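Local coordinates for phosphotriesterase family protein (Listeria monocytogenes serotype 4b str. H7858, PDB 3PNZ) that hydrolyses lactones, probably those of phosphorylated sugars, using a two-zinc centre in an amidohydrolase-type TIM barrel, at residues F299-E302 / A303-G307. Numbering follows the deposited sequence.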
loop_
_atom_site.group_PDB
_atom_site.type_symbol
_atom_site.label_atom_id
_atom_site.label_comp_id
_atom_site.label_asym_id
_atom_site.label_seq_id
_atom_site.Cartn_x
_atom_site.Cartn_y
_atom_site.Cartn_z
ATOM N N PHE A 299 -13.555 -17.312 -1.065
ATOM C CA PHE A 299 -13.613 -16.878 0.324
ATOM C C PHE A 299 -15.034 -16.926 0.871
ATOM O O PHE A 299 -15.269 -17.397 1.985
ATOM C CB PHE A 299 -13.043 -15.473 0.518
ATOM C CG PHE A 299 -13.178 -14.987 1.929
ATOM C CD1 PHE A 299 -12.246 -15.353 2.888
ATOM C CD2 PHE A 299 -14.273 -14.228 2.317
ATOM C CE1 PHE A 299 -12.383 -14.934 4.206
ATOM C CE2 PHE A 299 -14.413 -13.814 3.630
ATOM C CZ PHE A 299 -13.469 -14.167 4.572
ATOM N N ILE A 300 -15.980 -16.420 0.090
ATOM C CA ILE A 300 -17.373 -16.441 0.504
ATOM C C ILE A 300 -17.812 -17.869 0.803
ATOM O O ILE A 300 -18.378 -18.145 1.863
ATOM C CB ILE A 300 -18.284 -15.795 -0.554
ATOM C CG1 ILE A 300 -17.988 -14.297 -0.649
ATOM C CG2 ILE A 300 -19.749 -16.027 -0.208
ATOM C CD1 ILE A 300 -18.726 -13.590 -1.778
ATOM N N ASP A 301 -17.514 -18.778 -0.120
ATOM C CA ASP A 301 -17.923 -20.171 0.019
ATOM C C ASP A 301 -17.275 -20.812 1.235
ATOM O O ASP A 301 -17.953 -21.422 2.060
ATOM C CB ASP A 301 -17.581 -20.962 -1.243
ATOM C CG ASP A 301 -18.201 -22.345 -1.244
ATOM O OD1 ASP A 301 -17.490 -23.323 -1.559
ATOM O OD2 ASP A 301 -19.404 -22.449 -0.919
ATOM N N GLU A 302 -15.961 -20.652 1.361
ATOM C CA GLU A 302 -15.240 -21.262 2.468
ATOM C C GLU A 302 -15.668 -20.663 3.811
ATOM O O GLU A 302 -15.891 -21.395 4.779
ATOM C CB GLU A 302 -13.721 -21.158 2.263
ATOM C CG GLU A 302 -12.925 -21.914 3.307
ATOM C CD GLU A 302 -11.428 -21.947 3.033
ATOM O OE1 GLU A 302 -10.974 -21.407 2.003
ATOM O OE2 GLU A 302 -10.701 -22.516 3.873
ATOM N N ALA A 303 -15.794 -19.339 3.878
ATOM C CA ALA A 303 -16.247 -18.698 5.110
ATOM C C ALA A 303 -17.647 -19.170 5.500
ATOM O O ALA A 303 -17.909 -19.459 6.671
ATOM C CB ALA A 303 -16.230 -17.180 4.970
ATOM N N ASN A 304 -18.540 -19.233 4.513
ATOM C CA ASN A 304 -19.898 -19.726 4.736
ATOM C C ASN A 304 -19.858 -21.154 5.278
ATOM O O ASN A 304 -20.561 -21.486 6.227
ATOM C CB ASN A 304 -20.713 -19.694 3.441
ATOM C CG ASN A 304 -21.173 -18.295 3.053
ATOM O OD1 ASN A 304 -21.136 -17.358 3.854
ATOM N ND2 ASN A 304 -21.634 -18.156 1.815
ATOM N N GLU A 305 -19.021 -21.994 4.675
ATOM C CA GLU A 305 -18.898 -23.383 5.112
ATOM C C GLU A 305 -18.436 -23.459 6.567
ATOM O O GLU A 305 -18.862 -24.337 7.320
ATOM C CB GLU A 305 -17.943 -24.171 4.197
ATOM C CG GLU A 305 -18.523 -24.490 2.814
ATOM C CD GLU A 305 -17.560 -25.248 1.894
ATOM O OE1 GLU A 305 -16.394 -25.508 2.289
ATOM O OE2 GLU A 305 -17.979 -25.580 0.759
ATOM N N LYS A 306 -17.570 -22.533 6.966
ATOM C CA LYS A 306 -17.038 -22.543 8.326
ATOM C C LYS A 306 -17.898 -21.766 9.321
ATOM O O LYS A 306 -17.509 -21.582 10.475
ATOM C CB LYS A 306 -15.597 -22.026 8.352
ATOM C CG LYS A 306 -14.636 -22.827 7.481
ATOM C CD LYS A 306 -13.283 -22.957 8.150
ATOM C CE LYS A 306 -12.135 -22.733 7.176
ATOM N NZ LYS A 306 -11.960 -23.835 6.190
ATOM N N GLY A 307 -19.062 -21.304 8.879
ATOM C CA GLY A 307 -20.015 -20.692 9.791
ATOM C C GLY A 307 -19.992 -19.174 9.861
ATOM O O GLY A 307 -20.679 -18.573 10.688
#
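At the C-terminal end of helix 289-305, Glu302 meets Lys306, the first residue beyond the helix, and Phe299 meets Ala303, and a Schellman motif then ends the helix. Four successive i to i+4 backbone hydrogen bonds define the turn, from Ala303 N to Phe299 O through to Lys306 N to Glu302 O. The last is the most bent, with an N-H...O angle of 143°, consistent with Lys306 being the first residue to leave helical backbone angles.

Beside the last of these bonds runs a salt bridge of the same spacing, Lys306 NZ to Glu302 OE2 at 2.9 Å. The extended Glu302 chain leaves the backbone with CG anti to N, while the Lys306 chain, bent at chi2, chi3 and chi4, lies alongside it and points the same way. The ammonium takes the anti lone pair of OE2, away from OE1, which is engaged by Arg298; the carboxylate thus bridges two cationic side chains, OE2 facing Lys306 and OE1 facing Arg298.

Next to this pair, Asp301 OD1 and Glu305 OE2 approach to 3.3 Å, with carboxylate planes 68° apart. As both are acceptors of like charge, the proximity is probably unfavourable unless protonation or solvent relieves it.

On the buried side, Ala303 CB sits over one face of the Phe299 ring, 4.3 Å from its centroid and 20° off the normal, a CH-pi contact. The same ring meets Trp295 and Phe317 and packs on helices 248-260 and 310-325.

Gly307, with positive phi, is the C-prime residue: its N bonds to Asn304 O at 3.1 Å, and Phe308 N returns to Ala303 O. With its centre about 27 Å from the centre of the chain, this is an amphipathic helix end, closed by a Schellman motif, on the periphery of the TIM-barrel fold.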